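Mutual gliding motility protein C (MglC) (Myxococcus xanthus DK 1622, PDB 7CT3) is a Roadblock/LC7-domain component of the polarity control system of gliding motility and interacts with its paralog MglB. Local coordinates at residues Met23-Ile28 against Thr63-Thr68; Thr55-Ala60 against Thr81-Val86; Ser9-Val14 against Asp31-Asp36; Val69-Val74 against Lys104-Leu109. All coordinates share one frame; numbering follows the deposited sequence.

Contact 1: residues Met23-Ile28 against Thr63-Thr68. With NA (sodium ion), chain B.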
loop_
_atom_site.group_PDB
_atom_site.type_symbol
_atom_site.label_atom_id
_atom_site.label_comp_id
_atom_site.label_asym_id
_atom_site.label_seq_id
_atom_site.Cartn_x
_atom_site.Cartn_y
_atom_site.Cartn_z
HETATM N N MSE A 23 9.518 -13.938 -0.006
HETATM C CA MSE A 23 8.628 -14.694 -0.867
HETATM C C MSE A 23 9.157 -14.589 -2.296
HETATM O O MSE A 23 9.658 -13.544 -2.690
HETATM C CB MSE A 23 7.219 -14.105 -0.725
HETATM C CG MSE A 23 6.225 -14.550 -1.766
HETATM SE SE MSE A 23 5.525 -16.313 -1.326
HETATM C CE MSE A 23 4.933 -16.198 0.545
ATOM N N GLY A 24 9.059 -15.677 -3.067
ATOM C CA GLY A 24 9.419 -15.640 -4.475
ATOM C C GLY A 24 8.256 -15.184 -5.342
ATOM O O GLY A 24 7.104 -15.446 -4.971
ATOM N N PHE A 25 8.537 -14.553 -6.485
ATOM C CA PHE A 25 7.523 -14.241 -7.527
ATOM C C PHE A 25 6.982 -15.550 -8.131
ATOM O O PHE A 25 5.907 -15.521 -8.756
ATOM C CB PHE A 25 8.104 -13.287 -8.571
ATOM C CG PHE A 25 8.366 -11.901 -8.041
ATOM C CD1 PHE A 25 7.314 -11.069 -7.688
ATOM C CD2 PHE A 25 9.661 -11.435 -7.874
ATOM C CE1 PHE A 25 7.551 -9.793 -7.199
ATOM C CE2 PHE A 25 9.896 -10.159 -7.384
ATOM C CZ PHE A 25 8.842 -9.339 -7.047
ATOM N N ASP A 26 7.679 -16.672 -7.921
ATOM C CA ASP A 26 7.185 -18.036 -8.265
ATOM C C ASP A 26 6.159 -18.512 -7.224
ATOM O O ASP A 26 5.657 -19.632 -7.381
ATOM C CB ASP A 26 8.337 -19.036 -8.423
ATOM C CG ASP A 26 9.192 -19.280 -7.187
ATOM O OD1 ASP A 26 8.931 -18.655 -6.136
ATOM O OD2 ASP A 26 10.127 -20.093 -7.292
ATOM N N GLY A 27 5.858 -17.703 -6.200
ATOM C CA GLY A 27 4.831 -18.001 -5.180
ATOM C C GLY A 27 5.323 -18.973 -4.116
ATOM O O GLY A 27 4.482 -19.493 -3.360
ATOM N N ILE A 28 6.632 -19.212 -4.037
ATOM C CA ILE A 28 7.245 -20.110 -3.013
ATOM C C ILE A 28 7.907 -19.240 -1.940
ATOM O O ILE A 28 8.817 -18.465 -2.294
ATOM C CB ILE A 28 8.234 -21.095 -3.667
ATOM C CG1 ILE A 28 7.536 -22.006 -4.683
ATOM C CG2 ILE A 28 8.989 -21.893 -2.610
ATOM C CD1 ILE A 28 6.282 -22.673 -4.161
ATOM N N THR A 63 4.443 -5.461 -9.280
ATOM C CA THR A 63 4.655 -4.024 -9.615
ATOM C C THR A 63 6.024 -3.552 -9.100
ATOM O O THR A 63 6.576 -2.609 -9.701
ATOM C CB THR A 63 3.504 -3.140 -9.115
ATOM O OG1 THR A 63 3.487 -3.124 -7.688
ATOM C CG2 THR A 63 2.154 -3.579 -9.643
ATOM N N LEU A 64 6.576 -4.187 -8.058
ATOM C CA LEU A 64 7.908 -3.829 -7.489
ATOM C C LEU A 64 9.024 -3.972 -8.531
ATOM O O LEU A 64 10.064 -3.320 -8.355
ATOM C CB LEU A 64 8.214 -4.722 -6.287
ATOM C CG LEU A 64 7.398 -4.444 -5.030
ATOM C CD1 LEU A 64 7.500 -5.614 -4.062
ATOM C CD2 LEU A 64 7.860 -3.152 -4.370
ATOM N N LYS A 65 8.845 -4.819 -9.546
ATOM C CA LYS A 65 9.867 -5.060 -10.601
ATOM C C LYS A 65 10.024 -3.833 -11.510
ATOM O O LYS A 65 11.047 -3.765 -12.213
ATOM C CB LYS A 65 9.499 -6.290 -11.432
ATOM C CG LYS A 65 9.543 -7.604 -10.669
ATOM C CD LYS A 65 9.421 -8.806 -11.575
ATOM C CE LYS A 65 8.729 -9.969 -10.906
ATOM N NZ LYS A 65 8.417 -11.050 -11.867
ATOM N N THR A 66 9.055 -2.913 -11.529
ATOM C CA THR A 66 9.152 -1.647 -12.304
ATOM C C THR A 66 10.080 -0.690 -11.554
ATOM O O THR A 66 10.031 -0.694 -10.315
ATOM C CB THR A 66 7.785 -0.998 -12.542
ATOM O OG1 THR A 66 7.315 -0.512 -11.287
ATOM C CG2 THR A 66 6.776 -1.942 -13.152
ATOM N N GLY A 67 10.880 0.088 -12.285
ATOM C CA GLY A 67 11.884 1.011 -11.721
ATOM C C GLY A 67 11.285 1.976 -10.712
ATOM O O GLY A 67 11.913 2.196 -9.665
ATOM N N THR A 68 10.097 2.517 -10.987
ATOM C CA THR A 68 9.493 3.627 -10.197
ATOM C C THR A 68 8.908 3.107 -8.881
ATOM O O THR A 68 8.981 3.841 -7.882
ATOM C CB THR A 68 8.422 4.372 -11.000
ATOM O OG1 THR A 68 9.028 4.834 -12.207
ATOM C CG2 THR A 68 7.834 5.542 -10.241
HETATM NA NA NA B . 11.040 -1.237 -8.187
HETATM O O HOH W 1 13.041 -2.008 -9.418
HETATM O O HOH W 2 12.232 -1.525 -6.138
#
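Lys65 lays the end of its chain across the ring of Phe25, and the aromatic contact carries nearly everything that passes between these two segments. Its CE sits above the middle of the ring, 3.4 Å from the Phe25 centroid and 11° off the normal, a CH-pi contact; the two side chains run past each other in opposite senses. The charged end adds a cation-pi term: Lys65 NZ lies 4.3 Å from the same centroid, displaced toward CB. A bend at chi3 (-149°) steers the lysine over the face, and NZ is also salt-bridged to Glu62. The ring in turn meets Phe91 and packs on Leu85.

Hydrogen bonds shape each segment separately. Gly24-Gly27 is a type I turn, closed by Gly27 N to Gly24 O, and Asp26 OD1 accepts from Ile28 N at 3.2 Å as an Asx turn. Across from it Thr63 O takes both the hydroxyl and the backbone N of Thr66, with Thr66 OG1 2.7 Å from Thr63 O.

Leu64 O and Thr66 O bind sodium at 2.3 and 2.4 Å; with Val69 O and two waters they make up a sodium site built on three backbone carbonyls, between helix 44-61 and strand 71-75.

Contact 2: residues Thr55-Ala60 against Thr81-Val86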
loop_
_atom_site.group_PDB
_atom_site.type_symbol
_atom_site.label_atom_id
_atom_site.label_comp_id
_atom_site.label_asym_id
_atom_site.label_seq_id
_atom_site.Cartn_x
_atom_site.Cartn_y
_atom_site.Cartn_z
ATOM N N THR A 55 -2.501 -14.727 -2.153
ATOM C CA THR A 55 -2.588 -14.741 -3.640
ATOM C C THR A 55 -2.421 -13.315 -4.177
ATOM O O THR A 55 -1.628 -13.120 -5.127
ATOM C CB THR A 55 -3.912 -15.331 -4.132
ATOM O OG1 THR A 55 -3.974 -16.673 -3.653
ATOM C CG2 THR A 55 -4.044 -15.320 -5.641
ATOM N N GLN A 56 -3.149 -12.365 -3.584
ATOM C CA GLN A 56 -3.231 -10.957 -4.055
ATOM C C GLN A 56 -1.928 -10.218 -3.724
ATOM O O GLN A 56 -1.511 -9.384 -4.548
ATOM C CB GLN A 56 -4.462 -10.273 -3.460
ATOM C CG GLN A 56 -5.771 -10.969 -3.806
ATOM C CD GLN A 56 -5.834 -11.400 -5.253
ATOM O OE1 GLN A 56 -5.635 -10.604 -6.173
ATOM N NE2 GLN A 56 -6.118 -12.675 -5.468
ATOM N N LEU A 57 -1.298 -10.512 -2.581
ATOM C CA LEU A 57 0.026 -9.938 -2.215
ATOM C C LEU A 57 1.016 -10.211 -3.352
ATOM O O LEU A 57 1.666 -9.263 -3.808
ATOM C CB LEU A 57 0.539 -10.547 -0.903
ATOM C CG LEU A 57 -0.176 -10.091 0.364
ATOM C CD1 LEU A 57 0.311 -10.872 1.573
ATOM C CD2 LEU A 57 0.018 -8.604 0.589
ATOM N N ARG A 58 1.119 -11.465 -3.796
ATOM C CA ARG A 58 2.112 -11.867 -4.827
ATOM C C ARG A 58 1.750 -11.196 -6.162
ATOM O O ARG A 58 2.678 -10.818 -6.895
ATOM C CB ARG A 58 2.197 -13.391 -4.939
ATOM C CG ARG A 58 3.412 -13.884 -5.717
ATOM C CD ARG A 58 3.051 -14.938 -6.752
ATOM N NE ARG A 58 2.151 -14.377 -7.753
ATOM C CZ ARG A 58 2.528 -13.730 -8.855
ATOM N NH1 ARG A 58 3.811 -13.571 -9.145
ATOM N NH2 ARG A 58 1.611 -13.246 -9.674
ATOM N N ASN A 59 0.459 -11.038 -6.466
ATOM C CA ASN A 59 -0.005 -10.360 -7.707
ATOM C C ASN A 59 0.451 -8.894 -7.680
ATOM O O ASN A 59 1.075 -8.452 -8.660
ATOM C CB ASN A 59 -1.522 -10.457 -7.893
ATOM C CG ASN A 59 -2.003 -11.854 -8.223
ATOM O OD1 ASN A 59 -1.231 -12.712 -8.653
ATOM N ND2 ASN A 59 -3.287 -12.091 -8.027
ATOM N N ALA A 60 0.141 -8.164 -6.607
ATOM C CA ALA A 60 0.487 -6.729 -6.449
ATOM C C ALA A 60 2.011 -6.565 -6.369
ATOM O O ALA A 60 2.530 -5.557 -6.894
ATOM C CB ALA A 60 -0.206 -6.152 -5.239
ATOM N N THR A 81 -0.153 -4.858 5.083
ATOM C CA THR A 81 1.113 -5.408 4.546
ATOM C C THR A 81 1.940 -4.276 3.945
ATOM O O THR A 81 1.357 -3.261 3.504
ATOM C CB THR A 81 0.883 -6.546 3.546
ATOM O OG1 THR A 81 0.256 -6.013 2.381
ATOM C CG2 THR A 81 0.058 -7.671 4.135
ATOM N N VAL A 82 3.255 -4.462 3.978
ATOM C CA VAL A 82 4.270 -3.606 3.309
ATOM C C VAL A 82 5.233 -4.558 2.618
ATOM O O VAL A 82 5.699 -5.505 3.249
ATOM C CB VAL A 82 5.031 -2.717 4.309
ATOM C CG1 VAL A 82 5.870 -1.683 3.580
ATOM C CG2 VAL A 82 4.108 -2.062 5.316
HETATM N N MSE A 83 5.529 -4.278 1.346
HETATM C CA MSE A 83 6.402 -5.128 0.557
HETATM C C MSE A 83 7.435 -4.275 -0.169
HETATM O O MSE A 83 7.110 -3.190 -0.650
HETATM C CB MSE A 83 5.580 -5.925 -0.456
HETATM C CG MSE A 83 4.632 -6.905 0.169
HETATM SE SE MSE A 83 3.484 -7.656 -1.203
HETATM C CE MSE A 83 2.040 -6.339 -1.352
ATOM N N ARG A 84 8.666 -4.801 -0.246
ATOM C CA ARG A 84 9.753 -4.189 -0.993
ATOM C C ARG A 84 10.505 -5.268 -1.780
ATOM O O ARG A 84 10.481 -6.444 -1.365
ATOM C CB ARG A 84 10.730 -3.462 -0.062
ATOM C CG ARG A 84 10.164 -2.193 0.555
ATOM C CD ARG A 84 11.198 -1.375 1.304
ATOM N NE ARG A 84 10.641 -0.051 1.522
ATOM C CZ ARG A 84 10.872 1.023 0.773
ATOM N NH1 ARG A 84 11.723 0.987 -0.239
ATOM N NH2 ARG A 84 10.263 2.154 1.066
ATOM N N LEU A 85 11.159 -4.866 -2.871
ATOM C CA LEU A 85 11.936 -5.764 -3.760
ATOM C C LEU A 85 13.276 -6.100 -3.098
ATOM O O LEU A 85 13.935 -5.181 -2.596
ATOM C CB LEU A 85 12.150 -5.063 -5.104
ATOM C CG LEU A 85 12.669 -5.956 -6.227
ATOM C CD1 LEU A 85 11.636 -7.010 -6.594
ATOM C CD2 LEU A 85 13.044 -5.122 -7.442
ATOM N N VAL A 86 13.673 -7.372 -3.104
ATOM C CA VAL A 86 15.015 -7.788 -2.599
ATOM C C VAL A 86 15.865 -8.337 -3.756
ATOM O O VAL A 86 17.095 -8.233 -3.658
ATOM C CB VAL A 86 14.919 -8.757 -1.406
ATOM C CG1 VAL A 86 14.533 -8.026 -0.129
ATOM C CG2 VAL A 86 13.962 -9.897 -1.661
#
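Leu57 points from the helix at the strand and divides its contacts between Thr81 and Met83, a selenomethionine. Against Thr81 the two side chains meet tip to tip: Leu57 CD2 comes within 3.2 Å of Thr81 OG1, a close approach of a methyl to a hydroxyl, while CD1 looks at the Thr81 methyl, CG2, from 4.1 Å. The threonine holds OG1 between its backbone N and carbonyl carbon (chi1 67°). That hydroxyl is spoken for, since it bonds to Val74 O, so the leucine packs against a polar atom already satisfied.

Met83 meets the leucine at a slant. Its chain runs out from the strand and bends at chi3 (-85°), carrying CE to 3.6 Å from Leu57 CD2. The selenium lies beside the helix backbone, with Met83 SE 3.6 Å from Leu57 O. One turn further along, Ala60 CB makes a looser contact with the same CE, at 4.5 Å.

The helix and strand segments are 10.2 Å apart at their axes and run 38° from parallel. Around them, Val74 of strand 71-75 packs on both Leu57 and Ala60, while Val93 and Phe91 of strand 90-97 touch Met83. Helix 44-61 therefore covers one face of the sheet, and Val82, pointing away from it, meets Leu109 of helix 102-117 on the other.

Contact 3: residues Ser9-Val14 against Asp31-Asp36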
loop_
_atom_site.group_PDB
_atom_site.type_symbol
_atom_site.label_atom_id
_atom_site.label_comp_id
_atom_site.label_asym_id
_atom_site.label_seq_id
_atom_site.Cartn_x
_atom_site.Cartn_y
_atom_site.Cartn_z
ATOM N N SER A 9 14.290 -9.102 13.511
ATOM C CA SER A 9 14.521 -7.686 13.905
ATOM C C SER A 9 13.295 -6.840 13.539
ATOM O O SER A 9 12.865 -6.023 14.379
ATOM C CB SER A 9 15.776 -7.142 13.281
ATOM O OG SER A 9 15.910 -5.756 13.562
ATOM N N VAL A 10 12.730 -7.041 12.345
ATOM C CA VAL A 10 11.537 -6.270 11.885
ATOM C C VAL A 10 10.375 -6.550 12.845
ATOM O O VAL A 10 9.796 -5.589 13.379
ATOM C CB VAL A 10 11.157 -6.595 10.429
ATOM C CG1 VAL A 10 9.844 -5.936 10.038
ATOM C CG2 VAL A 10 12.256 -6.191 9.462
ATOM N N VAL A 11 10.055 -7.825 13.067
ATOM C CA VAL A 11 8.883 -8.232 13.897
ATOM C C VAL A 11 9.077 -7.682 15.317
ATOM O O VAL A 11 8.097 -7.174 15.885
ATOM C CB VAL A 11 8.675 -9.758 13.868
ATOM C CG1 VAL A 11 7.613 -10.205 14.860
ATOM C CG2 VAL A 11 8.321 -10.230 12.465
ATOM N N ASN A 12 10.301 -7.737 15.843
ATOM C CA ASN A 12 10.627 -7.286 17.223
ATOM C C ASN A 12 10.398 -5.772 17.347
ATOM O O ASN A 12 9.955 -5.340 18.420
ATOM C CB ASN A 12 12.047 -7.690 17.629
ATOM C CG ASN A 12 12.190 -9.168 17.934
ATOM O OD1 ASN A 12 11.202 -9.887 18.084
ATOM N ND2 ASN A 12 13.424 -9.633 18.046
ATOM N N GLN A 13 10.658 -4.998 16.288
ATOM C CA GLN A 13 10.627 -3.510 16.330
ATOM C C GLN A 13 9.207 -2.968 16.106
ATOM O O GLN A 13 8.939 -1.853 16.564
ATOM C CB GLN A 13 11.564 -2.921 15.275
ATOM C CG GLN A 13 13.040 -3.060 15.609
ATOM C CD GLN A 13 13.892 -2.410 14.547
ATOM O OE1 GLN A 13 13.947 -1.187 14.433
ATOM N NE2 GLN A 13 14.554 -3.229 13.746
ATOM N N VAL A 14 8.338 -3.697 15.400
ATOM C CA VAL A 14 7.033 -3.156 14.912
ATOM C C VAL A 14 5.902 -3.714 15.779
ATOM O O VAL A 14 5.665 -4.938 15.718
ATOM C CB VAL A 14 6.812 -3.472 13.421
ATOM C CG1 VAL A 14 5.444 -3.007 12.942
ATOM C CG2 VAL A 14 7.910 -2.876 12.550
ATOM N N ASP A 31 11.734 -17.780 3.494
ATOM C CA ASP A 31 12.027 -17.697 4.949
ATOM C C ASP A 31 10.979 -16.800 5.607
ATOM O O ASP A 31 10.368 -15.976 4.903
ATOM C CB ASP A 31 13.458 -17.208 5.204
ATOM C CG ASP A 31 14.087 -17.748 6.481
ATOM O OD1 ASP A 31 13.352 -18.344 7.299
ATOM O OD2 ASP A 31 15.315 -17.580 6.644
ATOM N N THR A 32 10.762 -16.986 6.909
ATOM C CA THR A 32 9.814 -16.178 7.714
ATOM C C THR A 32 10.321 -16.072 9.150
ATOM O O THR A 32 11.148 -16.921 9.571
ATOM C CB THR A 32 8.391 -16.756 7.682
ATOM O OG1 THR A 32 7.482 -15.697 7.980
ATOM C CG2 THR A 32 8.165 -17.889 8.660
ATOM N N PHE A 33 9.837 -15.050 9.852
ATOM C CA PHE A 33 9.789 -14.989 11.332
ATOM C C PHE A 33 8.382 -14.541 11.738
ATOM O O PHE A 33 7.958 -13.467 11.284
ATOM C CB PHE A 33 10.860 -14.055 11.893
ATOM C CG PHE A 33 10.939 -14.128 13.394
ATOM C CD1 PHE A 33 10.095 -13.362 14.183
ATOM C CD2 PHE A 33 11.798 -15.023 14.014
ATOM C CE1 PHE A 33 10.140 -13.459 15.566
ATOM C CE2 PHE A 33 11.847 -15.113 15.397
ATOM C CZ PHE A 33 11.015 -14.333 16.169
ATOM N N GLN A 34 7.681 -15.355 12.534
ATOM C CA GLN A 34 6.294 -15.080 12.997
ATOM C C GLN A 34 6.316 -14.647 14.464
ATOM O O GLN A 34 7.100 -15.228 15.249
ATOM C CB GLN A 34 5.401 -16.308 12.832
ATOM C CG GLN A 34 5.192 -16.707 11.382
ATOM C CD GLN A 34 3.974 -17.574 11.174
ATOM O OE1 GLN A 34 3.302 -17.995 12.117
ATOM N NE2 GLN A 34 3.683 -17.853 9.918
ATOM N N LYS A 35 5.487 -13.653 14.802
ATOM C CA LYS A 35 5.111 -13.296 16.194
ATOM C C LYS A 35 4.818 -14.588 16.970
ATOM O O LYS A 35 3.795 -15.234 16.667
ATOM C CB LYS A 35 3.889 -12.373 16.177
ATOM C CG LYS A 35 3.397 -11.898 17.537
ATOM C CD LYS A 35 4.384 -11.005 18.261
ATOM C CE LYS A 35 3.834 -10.431 19.549
ATOM N NZ LYS A 35 2.793 -9.405 19.299
ATOM N N ASP A 36 5.699 -14.962 17.902
ATOM C CA ASP A 36 5.522 -16.131 18.806
ATOM C C ASP A 36 4.766 -15.687 20.067
ATOM O O ASP A 36 3.918 -16.468 20.553
ATOM C CB ASP A 36 6.868 -16.760 19.177
ATOM C CG ASP A 36 6.754 -17.924 20.150
ATOM O OD1 ASP A 36 5.913 -18.813 19.904
ATOM O OD2 ASP A 36 7.498 -17.924 21.154
#
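Val11 reaches from the helix toward Phe33 with both of its methyls. CG1 stands opposite the backbone N across the CA-CB bond (chi1 172°), which sends CG2 toward the strand backbone, 3.5 Å from Phe33 O, and brings CG1 to 4.1 Å from Lys35 N. The valine thus rests on backbone as much as on side chain. Its CB lies 3.9 Å from Phe33 CD1, approaching the ring at a slant.

Phe33 has its ring swung out anti to its own N (chi1 -172°) and turned by chi2 of -85°, so that the CD1 side faces the helix. The ring also lies against Leu7 and Glu8, one turn back along helix 4-13. This is the N-terminal part of the Roadblock/LC7 fold, in which the first helix packs on the hairpin formed by strands 17-24 and 29-34; Val11 touches Ala17 and Cys20 of the first of these strands as well. Shortening the residue to an alanine here would probably leave a gap between the helix and the Phe33 carbonyl and give the ring more freedom to turn.

Asn12, at the margin, turns its OD1 to 4.5 Å from Phe33 CE1. Gln13 folds back over its own helix, where NE2 reaches Ser9 OG at 2.9 Å. On the strand, Asp31 OD1 accepts from Thr32 N and is salt-bridged to Arg4 near the start of the same helix.

Contact 4: residues Val69-Val74 against Lys104-Leu109. With NA (sodium ion), chain B.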
loop_
_atom_site.group_PDB
_atom_site.type_symbol
_atom_site.label_atom_id
_atom_site.label_comp_id
_atom_site.label_asym_id
_atom_site.label_seq_id
_atom_site.Cartn_x
_atom_site.Cartn_y
_atom_site.Cartn_z
ATOM N N VAL A 69 8.327 1.906 -8.878
ATOM C CA VAL A 69 7.635 1.337 -7.683
ATOM C C VAL A 69 8.700 0.835 -6.700
ATOM O O VAL A 69 9.521 -0.023 -7.094
ATOM C CB VAL A 69 6.645 0.227 -8.075
ATOM C CG1 VAL A 69 6.004 -0.404 -6.851
ATOM C CG2 VAL A 69 5.577 0.740 -9.033
ATOM N N SER A 70 8.690 1.354 -5.470
ATOM C CA SER A 70 9.647 0.975 -4.399
ATOM C C SER A 70 8.937 0.222 -3.262
ATOM O O SER A 70 9.617 -0.535 -2.554
ATOM C CB SER A 70 10.378 2.188 -3.897
ATOM O OG SER A 70 9.462 3.142 -3.392
ATOM N N GLU A 71 7.625 0.406 -3.085
ATOM C CA GLU A 71 6.885 -0.131 -1.911
ATOM C C GLU A 71 5.418 -0.365 -2.291
ATOM O O GLU A 71 4.823 0.502 -2.959
ATOM C CB GLU A 71 7.076 0.857 -0.760
ATOM C CG GLU A 71 6.386 0.507 0.540
ATOM C CD GLU A 71 6.371 1.708 1.479
ATOM O OE1 GLU A 71 5.589 2.641 1.220
ATOM O OE2 GLU A 71 7.179 1.740 2.429
ATOM N N VAL A 72 4.864 -1.512 -1.899
ATOM C CA VAL A 72 3.450 -1.888 -2.181
ATOM C C VAL A 72 2.807 -2.389 -0.886
ATOM O O VAL A 72 3.488 -3.092 -0.119
ATOM C CB VAL A 72 3.369 -2.938 -3.303
ATOM C CG1 VAL A 72 1.932 -3.338 -3.595
ATOM C CG2 VAL A 72 4.058 -2.447 -4.569
ATOM N N SER A 73 1.543 -2.025 -0.666
ATOM C CA SER A 73 0.696 -2.502 0.459
ATOM C C SER A 73 -0.614 -3.059 -0.094
ATOM O O SER A 73 -1.234 -2.401 -0.953
ATOM C CB SER A 73 0.432 -1.402 1.452
ATOM O OG SER A 73 1.634 -1.012 2.090
ATOM N N VAL A 74 -1.009 -4.237 0.379
ATOM C CA VAL A 74 -2.354 -4.819 0.124
ATOM C C VAL A 74 -2.970 -5.092 1.493
ATOM O O VAL A 74 -2.421 -5.942 2.231
ATOM C CB VAL A 74 -2.269 -6.076 -0.759
ATOM C CG1 VAL A 74 -3.627 -6.722 -0.957
ATOM C CG2 VAL A 74 -1.629 -5.767 -2.106
ATOM N N LYS A 104 5.638 2.893 11.473
ATOM C CA LYS A 104 6.896 2.262 11.948
ATOM C C LYS A 104 7.209 1.062 11.044
ATOM O O LYS A 104 8.374 0.911 10.652
ATOM C CB LYS A 104 6.769 1.887 13.427
ATOM C CG LYS A 104 8.039 1.348 14.073
ATOM C CD LYS A 104 9.130 2.384 14.226
ATOM C CE LYS A 104 10.406 1.826 14.819
ATOM N NZ LYS A 104 10.162 1.147 16.114
ATOM N N GLY A 105 6.201 0.254 10.702
ATOM C CA GLY A 105 6.358 -0.886 9.779
ATOM C C GLY A 105 7.033 -0.464 8.483
ATOM O O GLY A 105 8.028 -1.098 8.088
ATOM N N ARG A 106 6.515 0.585 7.843
ATOM C CA ARG A 106 7.027 1.104 6.546
ATOM C C ARG A 106 8.486 1.541 6.723
ATOM O O ARG A 106 9.333 1.167 5.883
ATOM C CB ARG A 106 6.135 2.246 6.050
ATOM C CG ARG A 106 4.735 1.807 5.649
ATOM C CD ARG A 106 3.875 2.947 5.133
ATOM N NE ARG A 106 4.504 3.611 3.998
ATOM C CZ ARG A 106 4.939 4.867 3.973
ATOM N NH1 ARG A 106 4.791 5.664 5.020
ATOM N NH2 ARG A 106 5.515 5.335 2.879
ATOM N N TYR A 107 8.776 2.273 7.802
ATOM C CA TYR A 107 10.130 2.797 8.114
ATOM C C TYR A 107 11.096 1.624 8.332
ATOM O O TYR A 107 12.162 1.581 7.695
ATOM C CB TYR A 107 10.068 3.741 9.316
ATOM C CG TYR A 107 11.413 4.049 9.915
ATOM C CD1 TYR A 107 12.260 4.981 9.338
ATOM C CD2 TYR A 107 11.852 3.378 11.043
ATOM C CE1 TYR A 107 13.507 5.253 9.879
ATOM C CE2 TYR A 107 13.096 3.633 11.591
ATOM C CZ TYR A 107 13.923 4.579 11.012
ATOM O OH TYR A 107 15.146 4.837 11.557
ATOM N N VAL A 108 10.736 0.683 9.204
ATOM C CA VAL A 108 11.636 -0.450 9.569
ATOM C C VAL A 108 11.888 -1.321 8.325
ATOM O O VAL A 108 13.041 -1.735 8.125
ATOM C CB VAL A 108 11.084 -1.262 10.753
ATOM C CG1 VAL A 108 11.883 -2.535 10.970
ATOM C CG2 VAL A 108 11.059 -0.429 12.027
ATOM N N LEU A 109 10.876 -1.586 7.497
ATOM C CA LEU A 109 11.095 -2.431 6.295
ATOM C C LEU A 109 12.035 -1.710 5.323
ATOM O O LEU A 109 12.885 -2.392 4.719
ATOM C CB LEU A 109 9.773 -2.810 5.623
ATOM C CG LEU A 109 9.858 -4.100 4.811
ATOM C CD1 LEU A 109 10.048 -5.299 5.732
ATOM C CD2 LEU A 109 8.640 -4.290 3.927
HETATM NA NA NA B . 11.040 -1.237 -8.187
HETATM O O HOH W 3 8.730 0.159 3.500
HETATM O O HOH W 1 13.041 -2.008 -9.418
HETATM O O HOH W 2 12.232 -1.525 -6.138
#
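Arg106 grips Glu71 side-on with two nitrogens, both directed at the single oxygen OE1. Arg106 NE stands 3.1 Å from Glu71 OE1 and Arg106 NH2 3.2 Å from it, so the salt bridge is forked rather than paired oxygen for nitrogen. OE1 lies in the guanidinium plane, but the carboxylate is turned 74° from it: NH2 meets the syn lone pair, while NE comes from above the carboxylate plane. A bend at chi3 of Arg106 (57°) turns the guanidinium to the glutamate, whose own chain reaches across with CG anti to the backbone N.

The other oxygen is served by water 3, which donates to Glu71 OE2 at 2.5 Å and to Arg106 O at 2.7 Å, a second tie between strand and helix. Further out, OE1 accepts from Asn75 ND2 of the second subunit, whose strand pairs antiparallel with residues 71-74. A leucine in place of Arg106 would probably leave the buried Glu71 carboxylate without its main counter-charge and the helix without its direct polar link to this strand.

With three donors on OE1, and a water and, weakly at long range, Arg84 at OE2, the carboxylate is likely to stay ionised, coupling helix 102-117 to the edge where two subunits join their sheets.

Contacts 3 and 1 interlock along the chain, since 23-28 falls between 9-14 and 31-36; contact 3 is complete before contacts 2 and 4 open. Its centre lies about 21 Å from that of contact 1, on the other side of the chain's centre. Contacts 1 and 2 are close neighbours, about 7 Å between centres, and touch where Arg58 NH1 probably bonds to Phe25 O. Contact 4 follows contact 1 along the chain and shares its sodium ion and two waters. It meets contact 2, about 10 Å away between centres, through backbone pairing of Val72 with Met83. Helix 44-61 and helices 4-13 and 102-117 thus sandwich the sheet, while strand 71-75 carries it into the second subunit.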